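Side-chain contacts in WZI (Escherichia coli, PDB 2YNK), which probably binds capsular polysaccharide as an outer-membrane beta-barrel lectin and so supports the assembly of group 1 capsules: residues E375-T378 with E379-R383; W185-R188 with W189-P192. All coordinates share one frame; numbering follows the deposited sequence.

Interaction 1 (E375-T378 with E379-R383); sequences ELIT and EDNQR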
loop_
_atom_site.group_PDB
_atom_site.type_symbol
_atom_site.label_atom_id
_atom_site.label_comp_id
_atom_site.label_asym_id
_atom_site.label_seq_id
_atom_site.Cartn_x
_atom_site.Cartn_y
_atom_site.Cartn_z
ATOM N N GLU A 375 7.711 -16.402 -1.371
ATOM C CA GLU A 375 8.927 -16.122 -0.599
ATOM C C GLU A 375 9.139 -16.986 0.665
ATOM O O GLU A 375 8.209 -17.294 1.426
ATOM C CB GLU A 375 9.047 -14.641 -0.241
ATOM C CG GLU A 375 7.874 -14.091 0.538
ATOM C CD GLU A 375 8.250 -13.016 1.552
ATOM O OE1 GLU A 375 9.435 -12.605 1.595
ATOM O OE2 GLU A 375 7.344 -12.587 2.316
ATOM N N LEU A 376 10.398 -17.367 0.843
ATOM C CA LEU A 376 10.857 -18.110 1.979
ATOM C C LEU A 376 11.490 -17.121 2.933
ATOM O O LEU A 376 12.255 -16.252 2.509
ATOM C CB LEU A 376 11.901 -19.147 1.560
ATOM C CG LEU A 376 12.415 -20.040 2.697
ATOM C CD1 LEU A 376 11.386 -21.106 3.029
ATOM C CD2 LEU A 376 13.746 -20.667 2.331
ATOM N N ILE A 377 11.178 -17.266 4.222
ATOM C CA ILE A 377 11.779 -16.442 5.249
ATOM C C ILE A 377 12.407 -17.356 6.299
ATOM O O ILE A 377 11.719 -18.116 6.981
ATOM C CB ILE A 377 10.759 -15.469 5.869
ATOM C CG1 ILE A 377 10.013 -14.712 4.754
ATOM C CG2 ILE A 377 11.473 -14.483 6.774
ATOM C CD1 ILE A 377 8.966 -13.718 5.230
ATOM N N THR A 378 13.728 -17.280 6.401
ATOM C CA THR A 378 14.490 -18.042 7.375
ATOM C C THR A 378 14.195 -17.622 8.816
ATOM O O THR A 378 13.732 -16.503 9.071
ATOM C CB THR A 378 16.003 -17.857 7.143
ATOM O OG1 THR A 378 16.291 -18.028 5.753
ATOM C CG2 THR A 378 16.820 -18.871 7.966
ATOM N N GLU A 379 14.465 -18.546 9.740
ATOM C CA GLU A 379 14.572 -18.257 11.177
ATOM C C GLU A 379 15.535 -17.090 11.388
ATOM O O GLU A 379 15.264 -16.156 12.130
ATOM C CB GLU A 379 15.090 -19.522 11.877
ATOM C CG GLU A 379 15.382 -19.398 13.358
ATOM C CD GLU A 379 15.593 -20.753 14.006
ATOM O OE1 GLU A 379 15.920 -21.722 13.274
ATOM O OE2 GLU A 379 15.425 -20.850 15.246
ATOM N N ASP A 380 16.666 -17.190 10.703
ATOM C CA ASP A 380 17.644 -16.119 10.477
ATOM C C ASP A 380 17.071 -14.749 10.035
ATOM O O ASP A 380 17.717 -13.721 10.216
ATOM C CB ASP A 380 18.595 -16.630 9.378
ATOM C CG ASP A 380 19.891 -15.880 9.318
ATOM O OD1 ASP A 380 20.140 -15.035 10.199
ATOM O OD2 ASP A 380 20.677 -16.148 8.382
ATOM N N ASN A 381 15.876 -14.752 9.444
ATOM C CA ASN A 381 15.273 -13.580 8.811
ATOM C C ASN A 381 15.949 -13.171 7.501
ATOM O O ASN A 381 15.967 -11.999 7.158
ATOM C CB ASN A 381 15.221 -12.384 9.758
ATOM C CG ASN A 381 14.283 -11.289 9.269
ATOM O OD1 ASN A 381 13.313 -11.542 8.552
ATOM N ND2 ASN A 381 14.567 -10.065 9.670
ATOM N N GLN A 382 16.520 -14.134 6.785
ATOM C CA GLN A 382 16.838 -13.943 5.383
ATOM C C GLN A 382 15.544 -14.193 4.630
ATOM O O GLN A 382 14.766 -15.050 5.032
ATOM C CB GLN A 382 17.902 -14.929 4.922
ATOM C CG GLN A 382 19.283 -14.641 5.460
ATOM C CD GLN A 382 20.309 -15.620 4.931
ATOM O OE1 GLN A 382 20.499 -15.742 3.719
ATOM N NE2 GLN A 382 20.969 -16.338 5.837
ATOM N N ARG A 383 15.297 -13.454 3.552
ATOM C CA ARG A 383 14.061 -13.640 2.797
ATOM C C ARG A 383 14.335 -13.750 1.307
ATOM O O ARG A 383 14.780 -12.787 0.687
ATOM C CB ARG A 383 13.091 -12.494 3.054
ATOM C CG ARG A 383 13.098 -11.965 4.473
ATOM C CD ARG A 383 11.906 -11.062 4.724
ATOM N NE ARG A 383 11.671 -10.872 6.147
ATOM C CZ ARG A 383 10.523 -10.472 6.688
ATOM N NH1 ARG A 383 9.456 -10.194 5.945
ATOM N NH2 ARG A 383 10.439 -10.364 8.010
#

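Interaction 2 (W185-R188 with W189-P192); sequences WWLR and WVGP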
loop_
_atom_site.group_PDB
_atom_site.type_symbol
_atom_site.label_atom_id
_atom_site.label_comp_id
_atom_site.label_asym_id
_atom_site.label_seq_id
_atom_site.Cartn_x
_atom_site.Cartn_y
_atom_site.Cartn_z
ATOM N N TRP A 185 -24.793 -3.165 22.652
ATOM C CA TRP A 185 -25.222 -4.560 22.514
ATOM C C TRP A 185 -25.736 -4.874 21.129
ATOM O O TRP A 185 -25.405 -5.920 20.570
ATOM C CB TRP A 185 -26.247 -4.942 23.591
ATOM C CG TRP A 185 -27.596 -4.290 23.416
ATOM C CD1 TRP A 185 -28.018 -3.059 23.913
ATOM C CD2 TRP A 185 -28.747 -4.814 22.669
ATOM N NE1 TRP A 185 -29.311 -2.796 23.536
ATOM C CE2 TRP A 185 -29.806 -3.805 22.785
ATOM C CE3 TRP A 185 -28.993 -5.968 21.932
ATOM C CZ2 TRP A 185 -31.046 -3.972 22.188
ATOM C CZ3 TRP A 185 -30.249 -6.122 21.333
ATOM C CH2 TRP A 185 -31.249 -5.147 21.460
ATOM N N TRP A 186 -26.509 -3.962 20.543
ATOM C CA TRP A 186 -27.105 -4.209 19.221
ATOM C C TRP A 186 -26.195 -3.879 18.047
ATOM O O TRP A 186 -26.615 -3.966 16.890
ATOM C CB TRP A 186 -28.455 -3.504 19.092
ATOM C CG TRP A 186 -28.405 -2.013 19.279
ATOM C CD1 TRP A 186 -28.486 -1.301 20.472
ATOM C CD2 TRP A 186 -28.273 -0.992 18.234
ATOM N NE1 TRP A 186 -28.407 0.048 20.244
ATOM C CE2 TRP A 186 -28.280 0.302 18.923
ATOM C CE3 TRP A 186 -28.153 -1.018 16.849
ATOM C CZ2 TRP A 186 -28.170 1.497 18.238
ATOM C CZ3 TRP A 186 -28.041 0.199 16.166
ATOM C CH2 TRP A 186 -28.051 1.424 16.847
ATOM N N LEU A 187 -24.940 -3.524 18.330
ATOM C CA LEU A 187 -23.929 -3.348 17.294
ATOM C C LEU A 187 -22.717 -4.281 17.441
ATOM O O LEU A 187 -21.824 -4.265 16.596
ATOM C CB LEU A 187 -23.468 -1.883 17.254
ATOM C CG LEU A 187 -24.417 -0.877 16.583
ATOM C CD1 LEU A 187 -23.817 0.519 16.625
ATOM C CD2 LEU A 187 -24.751 -1.272 15.147
ATOM N N ARG A 188 -22.690 -5.107 18.482
ATOM C CA ARG A 188 -21.563 -6.025 18.718
ATOM C C ARG A 188 -21.296 -6.979 17.563
ATOM O O ARG A 188 -20.188 -7.478 17.422
ATOM C CB ARG A 188 -21.779 -6.837 20.005
ATOM C CG ARG A 188 -21.400 -6.064 21.254
ATOM C CD ARG A 188 -21.847 -6.733 22.542
ATOM N NE ARG A 188 -21.703 -5.824 23.680
ATOM C CZ ARG A 188 -21.993 -6.134 24.943
ATOM N NH1 ARG A 188 -22.444 -7.346 25.260
ATOM N NH2 ARG A 188 -21.828 -5.224 25.896
ATOM N N TRP A 189 -22.313 -7.243 16.749
ATOM C CA TRP A 189 -22.157 -8.113 15.580
ATOM C C TRP A 189 -21.176 -7.577 14.567
ATOM O O TRP A 189 -20.516 -8.353 13.885
ATOM C CB TRP A 189 -23.505 -8.376 14.914
ATOM C CG TRP A 189 -24.211 -7.120 14.495
ATOM C CD1 TRP A 189 -25.047 -6.325 15.261
ATOM C CD2 TRP A 189 -24.144 -6.458 13.196
ATOM N NE1 TRP A 189 -25.495 -5.253 14.543
ATOM C CE2 TRP A 189 -24.989 -5.271 13.298
ATOM C CE3 TRP A 189 -23.487 -6.717 12.000
ATOM C CZ2 TRP A 189 -25.159 -4.397 12.237
ATOM C CZ3 TRP A 189 -23.666 -5.829 10.933
ATOM C CH2 TRP A 189 -24.482 -4.696 11.052
ATOM N N VAL A 190 -21.057 -6.253 14.470
ATOM C CA VAL A 190 -20.164 -5.607 13.495
ATOM C C VAL A 190 -18.722 -6.132 13.570
ATOM O O VAL A 190 -18.078 -6.338 12.544
ATOM C CB VAL A 190 -20.176 -4.064 13.664
ATOM C CG1 VAL A 190 -19.065 -3.410 12.850
ATOM C CG2 VAL A 190 -21.537 -3.501 13.268
ATOM N N GLY A 191 -18.229 -6.364 14.783
ATOM C CA GLY A 191 -16.876 -6.885 14.975
ATOM C C GLY A 191 -15.837 -5.781 14.951
ATOM O O GLY A 191 -16.187 -4.606 15.034
ATOM N N PRO A 192 -14.546 -6.151 14.852
ATOM C CA PRO A 192 -13.508 -5.132 14.765
ATOM C C PRO A 192 -13.733 -4.308 13.515
ATOM O O PRO A 192 -13.993 -4.865 12.446
ATOM C CB PRO A 192 -12.206 -5.942 14.653
ATOM C CG PRO A 192 -12.552 -7.310 15.139
ATOM C CD PRO A 192 -13.983 -7.505 14.727
#

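Interaction 1 (E375-T378 with E379-R383)
Ile377 and Arg383 are brought together by matching first torsions: in each, CG or CG1 stands anti to the carbonyl carbon (chi1 -50° in Ile377, -37° in Arg383), on the same face of the sheet. The arginine then runs extended to NE, crossing the isoleucine, whose CD1 lies over one face of the guanidinium, 3.6 Å from NH1. Asn381 meets the edge of that group: its OD1 accepts in the guanidinium plane from both Arg383 NE, at 3.0 Å, and Arg383 NH2, at 3.2 Å. This pair of bonds to one oxygen, with NH2 also in a salt bridge to Asp13 and NH1 bonded to Asp9 O, probably fixes the rotation of a buried charge. At the tip, Gln382 NE2 gives a nearly straight bond of 2.6 Å to Asp380 OD2 on its anti side, somewhat out of the carboxylate plane, while Thr378 packs its CG2 beside Asp380 CB. Two backbone bonds close the turn, Thr378 N to Gln382 O at 2.8 Å and Asn381 N to Thr378 O, also at 2.8 Å. With the positive phi of Asn381 (71°), they define a type I turn with a G1 bulge, the classic 3:5 beta hairpin, here linking neighbouring strands of the antiparallel barrel.

Interaction 2 (W185-R188 with W189-P192)
Hydrogen bonding joins Trp189 to Trp186: the indole NE1 gives its hydrogen to the main-chain O of Trp186 at 2.9 Å, a markedly bent bond (131°) in which the oxygen sits at the ring edge, close to the indole plane, while the N-H approaches tilted from the plane of the carbonyl. The ring is turned back over the preceding residues because Trp189 CG lies between its own backbone N and carbonyl carbon (chi1 57°). Main-chain bonds follow the same three-residue spacing, with Val190 N to Leu187 O at 3.0 Å and a weak, longer one from Gly191 N to Arg188 O. Arg188 adds a further hydrogen bond, from NE to the main-chain O of Glu183. Gly191 has a positive phi (84°) and extended psi, where a side chain would be pressed against the preceding carbonyl O. Among apolar contacts, Val190 CG2 lies over one face of the indole near its rim. Leu187 crosses the ring at a slant, its CD2 4.3 Å from both Trp189 CZ2 and Val190 CG2, and touches a bound octane. A surface indole whose N-H is spent on a carbonyl, beside a leucine in contact with an alkane, is consistent with a loop suited to apolar surroundings.

How the interactions relate
Both contacts are local: interaction 1 joins strands 368-377 and 383-393, and interaction 2 lies in the loop before strand 193-201 of the same barrel. Their centres are about 38 Å apart and their nearest atoms about 24 Å. The buried end of interaction 1 holds a guanidinium bonded to Asp13 and Asp9 of helix 8-19, while its turn residues Glu379 and Asp380 are exposed. Interaction 2 is partly buried, with Trp186, Arg188 and Trp189 on the surface and Val190 and Gly191 inside; the bonds described there end on main-chain carbonyls, whereas interaction 1 adds carboxylates (Asp380, Asp13) to its carbonyl acceptors. Each offers one leucine to a bound alkane, Leu376 to dodecane and Leu187 to octane.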